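Fe(2+) transporter FeoB (Escherichia coli, PDB 3I8S) uses a GTP-binding cytosolic domain, the part described here, to drive Fe(2+) uptake across the inner membrane, probably by coupling nucleotide binding to channel opening. Local coordinates at residues G7-P12 against P58-L63; N91-S96 against Y103-L108; Q179-E184 against A231-E236. All coordinates share one frame; numbering follows the deposited sequence. Where two conformers were deposited one is given.

In the fold
Contacts 1 and 2 lie in the G domain and touch each other, their centres about 8 Å apart: strands 4-10 and 88-94 are neighbours in the same sheet, and Gln107 of contact 2 reaches the backbone of Leu63 in contact 1. Contact 2 is wholly buried and packs mainly by side chains; contact 1 is partly buried and works mostly through main-chain atoms of the P-loop and the G3 loop. Contact 3 stands apart in the helical domain, with its centre about 28 Å from that of contact 2 and about 30 Å from that of contact 1. There, two helices meet with leucines on the inner side and a salt bridge with a water bridge toward the surface.

Contact 1: G7-P12 against P58-L63; sequences GLIGNP and PGTYSL
The end of strand 4-10 runs into the nucleotide-binding P-loop, and Gly10, Asn11 and Pro12 belong to the GTP site. Residues 58-63 begin with the last two residues of the G3 (DxPG) motif, Pro58 and Gly59, predicted to bind GTP. Ile9 makes the apolar part of the contact: its CG1 stands anti to the backbone N, and CD1 at the tip meets Leu63 CD2 at 4.0 Å as the two chains cross obliquely. At Gly10 the main chain takes over. Its N-H gives a bond to a water that also lies within bonding distance of Pro58 O and so probably links the two backbones. Gly10 O accepts from Thr60 N at 3.0 Å, the hydrogen nearly in line (163°) and on an in-plane lone pair; Gly59 CA adds a CA-H...O contact to the same oxygen at 3.3 Å. The Thr60 side chain is tied back into its own loop, OG1 donating to Ser62 O. Asn11 CA makes a second CA-H...O contact, 3.2 Å from Thr60 O. The Asn11 side chain runs alongside Tyr61, ND2 lying at the ring edge 3.7 Å from CD1, amide and ring planes 81° apart. Pro12 lays its CD 3.8 Å from Thr60 N, and its backbone passes so close to Gly59 that a CB there would fall only 3.1 Å from Pro12 CA. The P-loop and the G3 loop are thus held together largely by backbone atoms in this nucleotide-free form. Tyr61 is fixed farther out, its OH bonded to Tyr249 and its ring nearly parallel to that of Tyr103. Strand 4-10 pairs with strand 51-56 through Leu8 and with strand 88-94 through Gly7 and Ile9, while Ile9 packs on Ala77 of helix 72-83 and Leu108 of helix 98-111.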
ATOM      1  N   GLY A   7      -7.797  -1.629   7.165  1.00 23.37           N
ATOM      2  CA  GLY A   7      -8.119  -1.460   5.752  1.00 24.93           C
ATOM      3  C   GLY A   7      -7.607  -2.676   4.988  1.00 24.71           C
ATOM      4  O   GLY A   7      -6.412  -3.036   5.141  1.00 26.35           O
ATOM      5  N   LEU A   8      -8.464  -3.288   4.180  1.00 24.50           N
ATOM      6  CA  LEU A   8      -8.043  -4.384   3.293  1.00 24.22           C
ATOM      7  C   LEU A   8      -7.857  -3.886   1.852  1.00 24.31           C
ATOM      8  O   LEU A   8      -8.743  -3.299   1.219  1.00 24.66           O
ATOM      9  CB  LEU A   8      -9.029  -5.516   3.402  1.00 24.92           C
ATOM     10  CG  LEU A   8      -8.667  -6.815   2.723  1.00 23.66           C
ATOM     11  CD1 LEU A   8      -7.490  -7.503   3.481  1.00 23.55           C
ATOM     12  CD2 LEU A   8      -9.953  -7.667   2.560  1.00 24.26           C
ATOM     13  N   ILE A   9      -6.637  -4.033   1.350  1.00 25.13           N
ATOM     14  CA  ILE A   9      -6.288  -3.379   0.106  1.00 26.32           C
ATOM     15  C   ILE A   9      -5.412  -4.303  -0.728  1.00 25.98           C
ATOM     16  O   ILE A   9      -4.533  -4.997  -0.189  1.00 24.35           O
ATOM     17  CB  ILE A   9      -5.518  -2.053   0.326  1.00 26.24           C
ATOM     18  CG1 ILE A   9      -5.503  -1.273  -1.032  1.00 30.62           C
ATOM     19  CG2 ILE A   9      -4.183  -2.344   1.042  1.00 28.88           C
ATOM     20  CD1 ILE A   9      -5.106   0.201  -0.979  1.00 30.84           C
ATOM     21  N   GLY A  10      -5.680  -4.293  -2.023  1.00 24.25           N
ATOM     22  CA  GLY A  10      -4.905  -5.043  -2.963  1.00 24.32           C
ATOM     23  C   GLY A  10      -5.307  -4.742  -4.373  1.00 23.55           C
ATOM     24  O   GLY A  10      -6.231  -3.983  -4.622  1.00 24.28           O
ATOM     25  N   ASN A  11      -4.655  -5.415  -5.308  1.00 21.77           N
ATOM     26  CA  ASN A  11      -4.966  -5.271  -6.698  1.00 22.46           C
ATOM     27  C   ASN A  11      -6.307  -5.984  -7.006  1.00 21.93           C
ATOM     28  O   ASN A  11      -6.778  -6.799  -6.224  1.00 22.76           O
ATOM     29  CB  ASN A  11      -3.873  -5.896  -7.575  1.00 21.42           C
ATOM     30  CG  ASN A  11      -2.574  -5.020  -7.662  1.00 24.37           C
ATOM     31  OD1 ASN A  11      -2.090  -4.420  -6.690  1.00 27.37           O
ATOM     32  ND2 ASN A  11      -2.045  -4.972  -8.821  1.00 27.68           N
ATOM     33  N   PRO A  12      -6.885  -5.686  -8.165  1.00 22.26           N
ATOM     34  CA  PRO A  12      -8.097  -6.404  -8.601  1.00 22.43           C
ATOM     35  C   PRO A  12      -7.844  -7.885  -8.677  1.00 23.31           C
ATOM     36  O   PRO A  12      -6.762  -8.295  -9.097  1.00 22.57           O
ATOM     37  CB  PRO A  12      -8.364  -5.825  -9.970  1.00 22.61           C
ATOM     38  CG  PRO A  12      -7.806  -4.477  -9.907  1.00 24.41           C
ATOM     39  CD  PRO A  12      -6.510  -4.649  -9.133  1.00 22.57           C
ATOM     40  N   PRO A  58     -11.687  -0.726  -2.526  1.00 23.58           N
ATOM     41  CA  PRO A  58     -11.796  -1.170  -3.921  1.00 23.80           C
ATOM     42  C   PRO A  58     -10.433  -1.597  -4.441  1.00 23.65           C
ATOM     43  O   PRO A  58      -9.424  -1.066  -4.008  1.00 23.97           O
ATOM     44  CB  PRO A  58     -12.306   0.067  -4.659  1.00 23.90           C
ATOM     45  CG  PRO A  58     -12.918   0.899  -3.630  1.00 25.90           C
ATOM     46  CD  PRO A  58     -12.129   0.666  -2.371  1.00 24.18           C
ATOM     47  N   GLY A  59     -10.409  -2.606  -5.295  1.00 23.37           N
ATOM     48  CA  GLY A  59      -9.150  -3.099  -5.854  1.00 23.14           C
ATOM     49  C   GLY A  59      -8.487  -2.011  -6.661  1.00 23.21           C
ATOM     50  O   GLY A  59      -9.153  -1.266  -7.371  1.00 21.12           O
ATOM     51  N   THR A  60      -7.154  -1.938  -6.568  1.00 23.28           N
ATOM     52  CA  THR A  60      -6.390  -0.917  -7.240  1.00 24.26           C
ATOM     53  C   THR A  60      -4.921  -1.355  -7.468  1.00 22.90           C
ATOM     54  O   THR A  60      -4.383  -2.106  -6.670  1.00 21.36           O
ATOM     55  CB  THR A  60      -6.438   0.457  -6.474  1.00 25.11           C
ATOM     56  OG1 THR A  60      -5.926   1.481  -7.325  1.00 27.94           O
ATOM     57  CG2 THR A  60      -5.657   0.440  -5.140  1.00 27.11           C
ATOM     58  N   TYR A  61      -4.342  -0.865  -8.568  1.00 22.65           N
ATOM     59  CA  TYR A  61      -2.940  -1.106  -8.904  1.00 23.18           C
ATOM     60  C   TYR A  61      -2.019  -0.143  -8.124  1.00 22.61           C
ATOM     61  O   TYR A  61      -0.880  -0.472  -7.828  1.00 22.79           O
ATOM     62  CB  TYR A  61      -2.714  -0.959 -10.421  1.00 22.55           C
ATOM     63  CG  TYR A  61      -1.253  -0.981 -10.772  1.00 23.07           C
ATOM     64  CD1 TYR A  61      -0.508  -2.151 -10.683  1.00 23.75           C
ATOM     65  CD2 TYR A  61      -0.604   0.186 -11.209  1.00 22.54           C
ATOM     66  CE1 TYR A  61       0.861  -2.156 -10.980  1.00 23.88           C
ATOM     67  CE2 TYR A  61       0.745   0.186 -11.481  1.00 23.87           C
ATOM     68  CZ  TYR A  61       1.461  -0.974 -11.412  1.00 23.41           C
ATOM     69  OH  TYR A  61       2.810  -0.921 -11.695  1.00 25.00           O
ATOM     70  N   SER A  62      -2.543   1.043  -7.785  1.00 23.39           N
ATOM     71  CA  SER A  62      -1.771   2.081  -7.142  1.00 24.37           C
ATOM     72  C   SER A  62      -2.677   3.065  -6.397  1.00 24.80           C
ATOM     73  O   SER A  62      -3.893   2.942  -6.452  1.00 27.73           O
ATOM     74  CB  SER A  62      -0.918   2.847  -8.162  1.00 23.59           C
ATOM     75  OG  SER A  62      -1.659   3.839  -8.842  1.00 26.70           O
ATOM     76  N   LEU A  63      -2.049   4.032  -5.745  1.00 24.67           N
ATOM     77  CA  LEU A  63      -2.743   5.121  -5.083  1.00 25.43           C
ATOM     78  C   LEU A  63      -2.601   6.414  -5.894  1.00 26.30           C
ATOM     79  O   LEU A  63      -2.990   7.499  -5.425  1.00 27.94           O
ATOM     80  CB  LEU A  63      -2.168   5.311  -3.675  1.00 24.74           C
ATOM     81  CG  LEU A  63      -2.365   4.127  -2.715  1.00 27.12           C
ATOM     82  CD1 LEU A  63      -1.896   4.446  -1.313  1.00 27.95           C
ATOM     83  CD2 LEU A  63      -3.762   3.591  -2.681  1.00 24.33           C
TER
HETATM   84  O   HOH W   1      -8.145  -2.707  -2.342  1.00 18.92           O

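Contact 2: N91-S96 against Y103-L108; sequences NVVDAS and YLTLQL
Strand 88-94 and helix 98-111 are the first two elements of a beta-alpha-beta unit of the G domain, completed by strand 115-120, and here the helix packs over the strand. The axes of strand 91-94 and helix 103-108 run roughly antiparallel, 153° apart and 9.5 Å at closest approach. The van der Waals packing centres on Asn91 and Val93, both aimed at the helix. Asn91 CB lies 3.9 Å from the Leu108 CD1 methyl, whose chain crosses it obliquely, and the Leu104 and Asn91 side chains run past each other in opposite directions. Val93 CG2 is a methyl resting on a hydroxyl oxygen, 3.6 Å from Thr105 OG1. The polar part is the meeting of the Asn91 amide with the Thr105 side chain, which crosses it at about a right angle. Thr105 OG1 makes a weak hydrogen bond to Asn101 O, one turn earlier. An alanine at Asn91 would remove the amide group and would probably loosen the packing against Thr105 and Leu108, with the CB contact to Leu108 CD1 remaining. At the end of the strand, Asp94 forms an Asx turn: OD1 accepts from Ser96 N at 2.9 Å, from above the carboxylate plane, and takes the Ser96 OG hydroxyl at 2.6 Å on its syn lone pair.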
ATOM      1  N   ASN A  91      -2.460  -5.844   3.305  1.00 23.80           N
ATOM      2  CA  ASN A  91      -2.238  -5.734   1.884  1.00 23.53           C
ATOM      3  C   ASN A  91      -2.181  -7.105   1.272  1.00 23.53           C
ATOM      4  O   ASN A  91      -1.230  -7.832   1.511  1.00 24.46           O
ATOM      5  CB  ASN A  91      -0.960  -4.943   1.628  1.00 24.17           C
ATOM      6  CG  ASN A  91      -0.576  -4.850   0.142  1.00 23.67           C
ATOM      7  OD1 ASN A  91      -1.418  -4.855  -0.797  1.00 26.64           O
ATOM      8  ND2 ASN A  91       0.716  -4.724  -0.065  1.00 21.23           N
ATOM      9  N   VAL A  92      -3.223  -7.453   0.539  1.00 22.87           N
ATOM     10  CA  VAL A  92      -3.337  -8.785  -0.114  1.00 22.95           C
ATOM     11  C   VAL A  92      -2.553  -8.781  -1.401  1.00 24.07           C
ATOM     12  O   VAL A  92      -2.840  -7.983  -2.292  1.00 25.61           O
ATOM     13  CB  VAL A  92      -4.783  -9.193  -0.310  1.00 24.05           C
ATOM     14  CG1 VAL A  92      -4.814 -10.607  -0.827  1.00 23.38           C
ATOM     15  CG2 VAL A  92      -5.545  -9.053   1.024  1.00 27.94           C
ATOM     16  N   VAL A  93      -1.525  -9.623  -1.475  1.00 22.36           N
ATOM     17  CA  VAL A  93      -0.577  -9.628  -2.578  1.00 22.83           C
ATOM     18  C   VAL A  93      -0.601 -10.965  -3.266  1.00 22.96           C
ATOM     19  O   VAL A  93      -0.436 -11.993  -2.647  1.00 23.70           O
ATOM     20  CB  VAL A  93       0.874  -9.293  -2.088  1.00 21.94           C
ATOM     21  CG1 VAL A  93       1.952  -9.601  -3.204  1.00 21.39           C
ATOM     22  CG2 VAL A  93       0.910  -7.840  -1.576  1.00 22.29           C
ATOM     23  N   ASP A  94      -0.889 -10.945  -4.557  1.00 22.84           N
ATOM     24  CA  ASP A  94      -0.883 -12.125  -5.438  1.00 22.27           C
ATOM     25  C   ASP A  94       0.557 -12.634  -5.717  1.00 21.96           C
ATOM     26  O   ASP A  94       1.258 -12.041  -6.514  1.00 22.67           O
ATOM     27  CB  ASP A  94      -1.618 -11.760  -6.742  1.00 23.04           C
ATOM     28  CG  ASP A  94      -1.637 -12.877  -7.788  1.00 22.70           C
ATOM     29  OD1 ASP A  94      -1.155 -14.011  -7.519  1.00 24.64           O
ATOM     30  OD2 ASP A  94      -2.169 -12.661  -8.938  1.00 22.60           O
ATOM     31  N   ALA A  95       0.969 -13.744  -5.079  1.00 22.16           N
ATOM     32  CA  ALA A  95       2.296 -14.351  -5.323  1.00 22.50           C
ATOM     33  C   ALA A  95       2.619 -14.669  -6.802  1.00 21.83           C
ATOM     34  O   ALA A  95       3.791 -14.714  -7.196  1.00 23.16           O
ATOM     35  CB  ALA A  95       2.486 -15.609  -4.443  1.00 23.11           C
ATOM     36  N   SER A  96       1.593 -14.889  -7.630  1.00 21.53           N
ATOM     37  CA  SER A  96       1.794 -15.282  -9.009  1.00 22.08           C
ATOM     38  C   SER A  96       2.048 -14.084  -9.922  1.00 21.49           C
ATOM     39  O   SER A  96       2.360 -14.269 -11.097  1.00 21.43           O
ATOM     40  CB  SER A  96       0.616 -16.103  -9.536  1.00 22.46           C
ATOM     41  OG  SER A  96      -0.553 -15.356  -9.698  1.00 22.64           O
ATOM     42  N   TYR A 103       3.848  -2.799  -6.615  1.00 20.93           N
ATOM     43  CA  TYR A 103       3.823  -1.333  -6.830  1.00 20.96           C
ATOM     44  C   TYR A 103       2.952  -0.684  -5.746  1.00 22.26           C
ATOM     45  O   TYR A 103       3.343   0.280  -5.073  1.00 20.11           O
ATOM     46  CB  TYR A 103       3.369  -0.990  -8.222  1.00 20.91           C
ATOM     47  CG  TYR A 103       3.607   0.460  -8.554  1.00 22.67           C
ATOM     48  CD1 TYR A 103       4.849   0.880  -8.992  1.00 22.33           C
ATOM     49  CD2 TYR A 103       2.602   1.423  -8.374  1.00 24.72           C
ATOM     50  CE1 TYR A 103       5.096   2.202  -9.270  1.00 21.07           C
ATOM     51  CE2 TYR A 103       2.832   2.758  -8.665  1.00 23.34           C
ATOM     52  CZ  TYR A 103       4.105   3.136  -9.097  1.00 23.33           C
ATOM     53  OH  TYR A 103       4.365   4.441  -9.396  1.00 24.39           O
ATOM     54  N   LEU A 104       1.755  -1.225  -5.566  1.00 21.05           N
ATOM     55  CA  LEU A 104       0.858  -0.772  -4.506  1.00 21.80           C
ATOM     56  C   LEU A 104       1.486  -0.895  -3.110  1.00 21.05           C
ATOM     57  O   LEU A 104       1.494   0.026  -2.337  1.00 21.50           O
ATOM     58  CB  LEU A 104      -0.437  -1.581  -4.538  1.00 20.50           C
ATOM     59  CG  LEU A 104      -1.496  -1.201  -3.492  1.00 22.90           C
ATOM     60  CD1 LEU A 104      -1.933   0.277  -3.541  1.00 24.59           C
ATOM     61  CD2 LEU A 104      -2.755  -2.142  -3.701  1.00 22.80           C
ATOM     62  N   THR A 105       2.026  -2.059  -2.802  1.00 21.97           N
ATOM     63  CA  THR A 105       2.693  -2.278  -1.545  1.00 21.90           C
ATOM     64  C   THR A 105       3.727  -1.185  -1.211  1.00 21.12           C
ATOM     65  O   THR A 105       3.735  -0.636  -0.093  1.00 20.63           O
ATOM     66  CB  THR A 105       3.378  -3.660  -1.532  1.00 21.32           C
ATOM     67  OG1 THR A 105       2.518  -4.672  -2.103  1.00 23.08           O
ATOM     68  CG2 THR A 105       3.755  -4.000  -0.096  1.00 23.91           C
ATOM     69  N   LEU A 106       4.586  -0.883  -2.161  1.00 21.41           N
ATOM     70  CA  LEU A 106       5.613   0.139  -1.949  1.00 23.08           C
ATOM     71  C   LEU A 106       4.990   1.483  -1.656  1.00 22.83           C
ATOM     72  O   LEU A 106       5.503   2.218  -0.853  1.00 22.92           O
ATOM     73  CB  LEU A 106       6.618   0.227  -3.068  1.00 23.72           C
ATOM     74  CG  LEU A 106       7.911  -0.572  -2.779  1.00 28.46           C
ATOM     75  CD1 LEU A 106       7.639  -1.996  -2.415  1.00 29.53           C
ATOM     76  CD2 LEU A 106       8.910  -0.456  -3.984  1.00 26.14           C
ATOM     77  N   GLN A 107       3.878   1.821  -2.319  1.00 23.35           N
ATOM     78  CA  GLN A 107       3.201   3.086  -2.030  0.50 22.82           C
ATOM     79  C   GLN A 107       2.722   3.133  -0.589  1.00 22.30           C
ATOM     80  O   GLN A 107       2.881   4.153   0.076  1.00 23.17           O
ATOM     81  CB  GLN A 107       2.027   3.337  -2.990  0.50 23.00           C
ATOM     82  CG  GLN A 107       2.440   3.446  -4.454  0.50 22.10           C
ATOM     83  CD  GLN A 107       1.908   4.714  -5.156  0.50 23.76           C
ATOM     84  OE1 GLN A 107       0.766   4.751  -5.645  0.50 21.52           O
ATOM     85  NE2 GLN A 107       2.739   5.752  -5.197  0.50 21.07           N
ATOM     86  N   LEU A 108       2.126   2.047  -0.109  1.00 22.23           N
ATOM     87  CA  LEU A 108       1.629   1.953   1.272  1.00 22.83           C
ATOM     88  C   LEU A 108       2.770   2.110   2.256  1.00 22.81           C
ATOM     89  O   LEU A 108       2.654   2.855   3.213  1.00 21.66           O
ATOM     90  CB  LEU A 108       0.938   0.627   1.565  1.00 23.46           C
ATOM     91  CG  LEU A 108      -0.224   0.302   0.662  1.00 26.27           C
ATOM     92  CD1 LEU A 108      -0.646  -1.077   1.003  1.00 25.17           C
ATOM     93  CD2 LEU A 108      -1.306   1.344   0.883  1.00 25.65           C
TER

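Contact 3: Q179-E184 against A231-E236; sequences QPLLNE and ARLRNE
Glu184 and Leu233 bury the most surface where helix 179-191 lies against helix 226-236 in the cytosolic helical domain of FeoB, the axes of helix segments 179-184 and 231-236 lying 173° apart and so almost exactly antiparallel. Glu184 bends at its second torsion (chi2 -70°), which brings its carboxylate to the guanidinium of Arg232, itself bent at chi3. Arg232 grips it side-on with two nitrogens: NE donates to OE2 at 2.9 Å and NH2 to OE1 at 3.0 Å. Each bond uses a syn lone pair and lies close to the guanidinium plane, although the two flat groups are turned 29° from each other.

Inward of the salt bridge, Leu233 meets the aliphatic part of Glu184 tip to tip, CG to CG at 3.7 Å. Its CD2 branch spreads over Pro180, 3.8 Å from CB, and touches Leu181 CD2 at 4.0 Å where the two leucines cross at about a right angle. Leu181 and Leu233 also both reach Pro240 of helix 240-259, while Leu209 of helix 198-210 lies against Glu184 and Leu233.

Pro180, which comes next, little ahead of Arg232, also sets its CB 3.4 Å from Glu236 OE1. A water donates to Glu184 OE2 and to Glu236 OE1. Arg232 and Glu236 are exposed, Leu181 and Leu233 are buried, and Glu184 is buried between the two layers: Arg232 probably offsets the repulsion between the two glutamates, whose OE2 atoms are 4.7 Å apart, and is likely to keep Glu184 ionised.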
ATOM      1  N   GLN A 179      18.545  12.626  -5.313  1.00 26.22           N
ATOM      2  CA  GLN A 179      18.500  13.632  -4.213  1.00 26.62           C
ATOM      3  C   GLN A 179      17.725  14.920  -4.589  1.00 25.75           C
ATOM      4  O   GLN A 179      17.020  15.480  -3.745  1.00 24.83           O
ATOM      5  CB  GLN A 179      19.886  13.994  -3.702  1.00 27.53           C
ATOM      6  CG  GLN A 179      19.868  14.775  -2.361  1.00 28.17           C
ATOM      7  CD  GLN A 179      19.273  13.969  -1.220  1.00 32.82           C
ATOM      8  OE1 GLN A 179      19.698  12.844  -0.971  1.00 35.39           O
ATOM      9  NE2 GLN A 179      18.258  14.528  -0.534  1.00 34.46           N
ATOM     10  N   PRO A 180      17.847  15.401  -5.836  1.00 24.58           N
ATOM     11  CA  PRO A 180      17.044  16.613  -6.102  1.00 24.94           C
ATOM     12  C   PRO A 180      15.530  16.373  -5.926  1.00 24.68           C
ATOM     13  O   PRO A 180      14.823  17.259  -5.431  1.00 23.80           O
ATOM     14  CB  PRO A 180      17.420  16.965  -7.555  1.00 24.19           C
ATOM     15  CG  PRO A 180      18.716  16.344  -7.770  1.00 25.07           C
ATOM     16  CD  PRO A 180      18.653  15.048  -7.009  1.00 25.60           C
ATOM     17  N   LEU A 181      15.029  15.182  -6.296  1.00 24.14           N
ATOM     18  CA  LEU A 181      13.619  14.856  -6.132  1.00 24.34           C
ATOM     19  C   LEU A 181      13.240  14.933  -4.657  1.00 24.46           C
ATOM     20  O   LEU A 181      12.209  15.517  -4.310  1.00 24.25           O
ATOM     21  CB  LEU A 181      13.283  13.474  -6.706  1.00 24.26           C
ATOM     22  CG  LEU A 181      13.508  13.308  -8.229  1.00 25.80           C
ATOM     23  CD1 LEU A 181      13.474  11.832  -8.705  1.00 26.56           C
ATOM     24  CD2 LEU A 181      12.495  14.156  -9.010  1.00 26.91           C
ATOM     25  N   LEU A 182      14.081  14.337  -3.808  1.00 25.19           N
ATOM     26  CA  LEU A 182      13.835  14.331  -2.368  1.00 24.64           C
ATOM     27  C   LEU A 182      13.863  15.749  -1.811  1.00 24.19           C
ATOM     28  O   LEU A 182      12.999  16.087  -0.996  1.00 24.01           O
ATOM     29  CB  LEU A 182      14.864  13.484  -1.653  1.00 25.86           C
ATOM     30  CG  LEU A 182      14.796  11.977  -1.919  1.00 26.87           C
ATOM     31  CD1 LEU A 182      15.960  11.369  -1.162  1.00 29.76           C
ATOM     32  CD2 LEU A 182      13.447  11.353  -1.504  1.00 29.76           C
ATOM     33  N   ASN A 183      14.839  16.544  -2.247  1.00 22.77           N
ATOM     34  CA  ASN A 183      14.983  17.958  -1.822  1.00 23.65           C
ATOM     35  C   ASN A 183      13.734  18.768  -2.132  1.00 23.39           C
ATOM     36  O   ASN A 183      13.201  19.493  -1.254  1.00 22.95           O
ATOM     37  CB  ASN A 183      16.181  18.632  -2.483  1.00 23.95           C
ATOM     38  CG  ASN A 183      17.524  18.167  -1.923  1.00 24.43           C
ATOM     39  OD1 ASN A 183      17.601  17.477  -0.903  1.00 25.18           O
ATOM     40  ND2 ASN A 183      18.585  18.538  -2.605  1.00 29.27           N
ATOM     41  N   GLU A 184      13.267  18.673  -3.371  1.00 23.69           N
ATOM     42  CA  GLU A 184      12.033  19.410  -3.786  1.00 23.68           C
ATOM     43  C   GLU A 184      10.778  18.912  -3.088  1.00 23.48           C
ATOM     44  O   GLU A 184       9.914  19.723  -2.692  1.00 21.45           O
ATOM     45  CB  GLU A 184      11.842  19.350  -5.304  1.00 24.58           C
ATOM     46  CG  GLU A 184      12.997  20.005  -6.095  1.00 23.57           C
ATOM     47  CD  GLU A 184      13.063  21.537  -5.974  1.00 26.09           C
ATOM     48  OE1 GLU A 184      12.158  22.184  -5.398  1.00 25.12           O
ATOM     49  OE2 GLU A 184      14.035  22.091  -6.453  1.00 26.25           O
ATOM     50  N   ALA A 231      10.311  23.334 -12.573  1.00 21.71           N
ATOM     51  CA  ALA A 231      11.235  24.069 -13.432  1.00 21.91           C
ATOM     52  C   ALA A 231      12.681  23.791 -13.052  1.00 21.92           C
ATOM     53  O   ALA A 231      13.511  23.449 -13.905  1.00 21.00           O
ATOM     54  CB  ALA A 231      10.952  25.562 -13.368  1.00 22.60           C
ATOM     55  N   ARG A 232      12.969  23.890 -11.759  1.00 21.55           N
ATOM     56  CA  ARG A 232      14.272  23.525 -11.244  1.00 22.52           C
ATOM     57  C   ARG A 232      14.647  22.077 -11.617  1.00 21.56           C
ATOM     58  O   ARG A 232      15.762  21.801 -12.109  1.00 22.23           O
ATOM     59  CB  ARG A 232      14.305  23.719  -9.733  1.00 22.24           C
ATOM     60  CG  ARG A 232      14.232  25.173  -9.326  1.00 24.20           C
ATOM     61  CD  ARG A 232      14.626  25.382  -7.873  1.00 24.25           C
ATOM     62  NE  ARG A 232      13.585  24.901  -6.965  1.00 24.34           N
ATOM     63  CZ  ARG A 232      12.489  25.591  -6.634  1.00 26.06           C
ATOM     64  NH1 ARG A 232      12.249  26.804  -7.116  1.00 24.79           N
ATOM     65  NH2 ARG A 232      11.608  25.061  -5.815  1.00 25.25           N
ATOM     66  N   LEU A 233      13.730  21.148 -11.370  1.00 21.21           N
ATOM     67  CA  LEU A 233      14.018  19.720 -11.619  1.00 21.38           C
ATOM     68  C   LEU A 233      14.274  19.435 -13.100  1.00 20.88           C
ATOM     69  O   LEU A 233      15.150  18.658 -13.454  1.00 19.71           O
ATOM     70  CB  LEU A 233      12.889  18.857 -11.112  1.00 21.42           C
ATOM     71  CG  LEU A 233      12.899  18.729  -9.583  1.00 22.48           C
ATOM     72  CD1 LEU A 233      11.582  18.146  -9.072  1.00 23.68           C
ATOM     73  CD2 LEU A 233      14.049  17.878  -9.125  1.00 21.45           C
ATOM     74  N   ARG A 234      13.506  20.093 -13.965  1.00 19.75           N
ATOM     75  CA  ARG A 234      13.685  19.942 -15.400  1.00 21.15           C
ATOM     76  C   ARG A 234      15.034  20.464 -15.881  1.00 20.03           C
ATOM     77  O   ARG A 234      15.617  19.935 -16.826  1.00 20.09           O
ATOM     78  CB  ARG A 234      12.503  20.568 -16.144  1.00 20.40           C
ATOM     79  CG  ARG A 234      11.286  19.681 -15.993  1.00 22.58           C
ATOM     80  CD  ARG A 234       9.975  20.297 -16.447  1.00 24.48           C
ATOM     81  NE  ARG A 234       8.898  19.293 -16.246  1.00 28.21           N
ATOM     82  CZ  ARG A 234       7.597  19.574 -16.143  1.00 30.02           C
ATOM     83  NH1 ARG A 234       7.173  20.831 -16.138  1.00 30.85           N
ATOM     84  NH2 ARG A 234       6.723  18.586 -15.983  1.00 31.91           N
ATOM     85  N   ASN A 235      15.546  21.484 -15.217  1.00 21.46           N
ATOM     86  CA  ASN A 235      16.900  21.956 -15.512  1.00 22.26           C
ATOM     87  C   ASN A 235      17.981  20.939 -15.067  1.00 22.98           C
ATOM     88  O   ASN A 235      19.005  20.738 -15.746  1.00 22.44           O
ATOM     89  CB  ASN A 235      17.163  23.277 -14.832  1.00 22.12           C
ATOM     90  CG  ASN A 235      18.573  23.757 -15.079  1.00 24.00           C
ATOM     91  OD1 ASN A 235      18.957  24.046 -16.221  1.00 24.22           O
ATOM     92  ND2 ASN A 235      19.376  23.784 -14.027  1.00 29.12           N
ATOM     93  N   GLU A 236      17.742  20.328 -13.917  1.00 23.58           N
ATOM     94  CA  GLU A 236      18.660  19.351 -13.295  1.00 25.87           C
ATOM     95  C   GLU A 236      18.680  17.964 -13.947  1.00 25.86           C
ATOM     96  O   GLU A 236      19.702  17.286 -13.947  1.00 26.69           O
ATOM     97  CB  GLU A 236      18.298  19.174 -11.806  1.00 25.41           C
ATOM     98  CG  GLU A 236      18.685  20.372 -10.952  1.00 28.07           C
ATOM     99  CD  GLU A 236      17.645  20.743  -9.889  1.00 29.68           C
ATOM    100  OE1 GLU A 236      16.960  19.857  -9.358  1.00 32.26           O
ATOM    101  OE2 GLU A 236      17.489  21.959  -9.606  1.00 39.17           O
TER
HETATM  102  O   HOH W   2      16.196  20.790  -7.110  1.00 33.61           O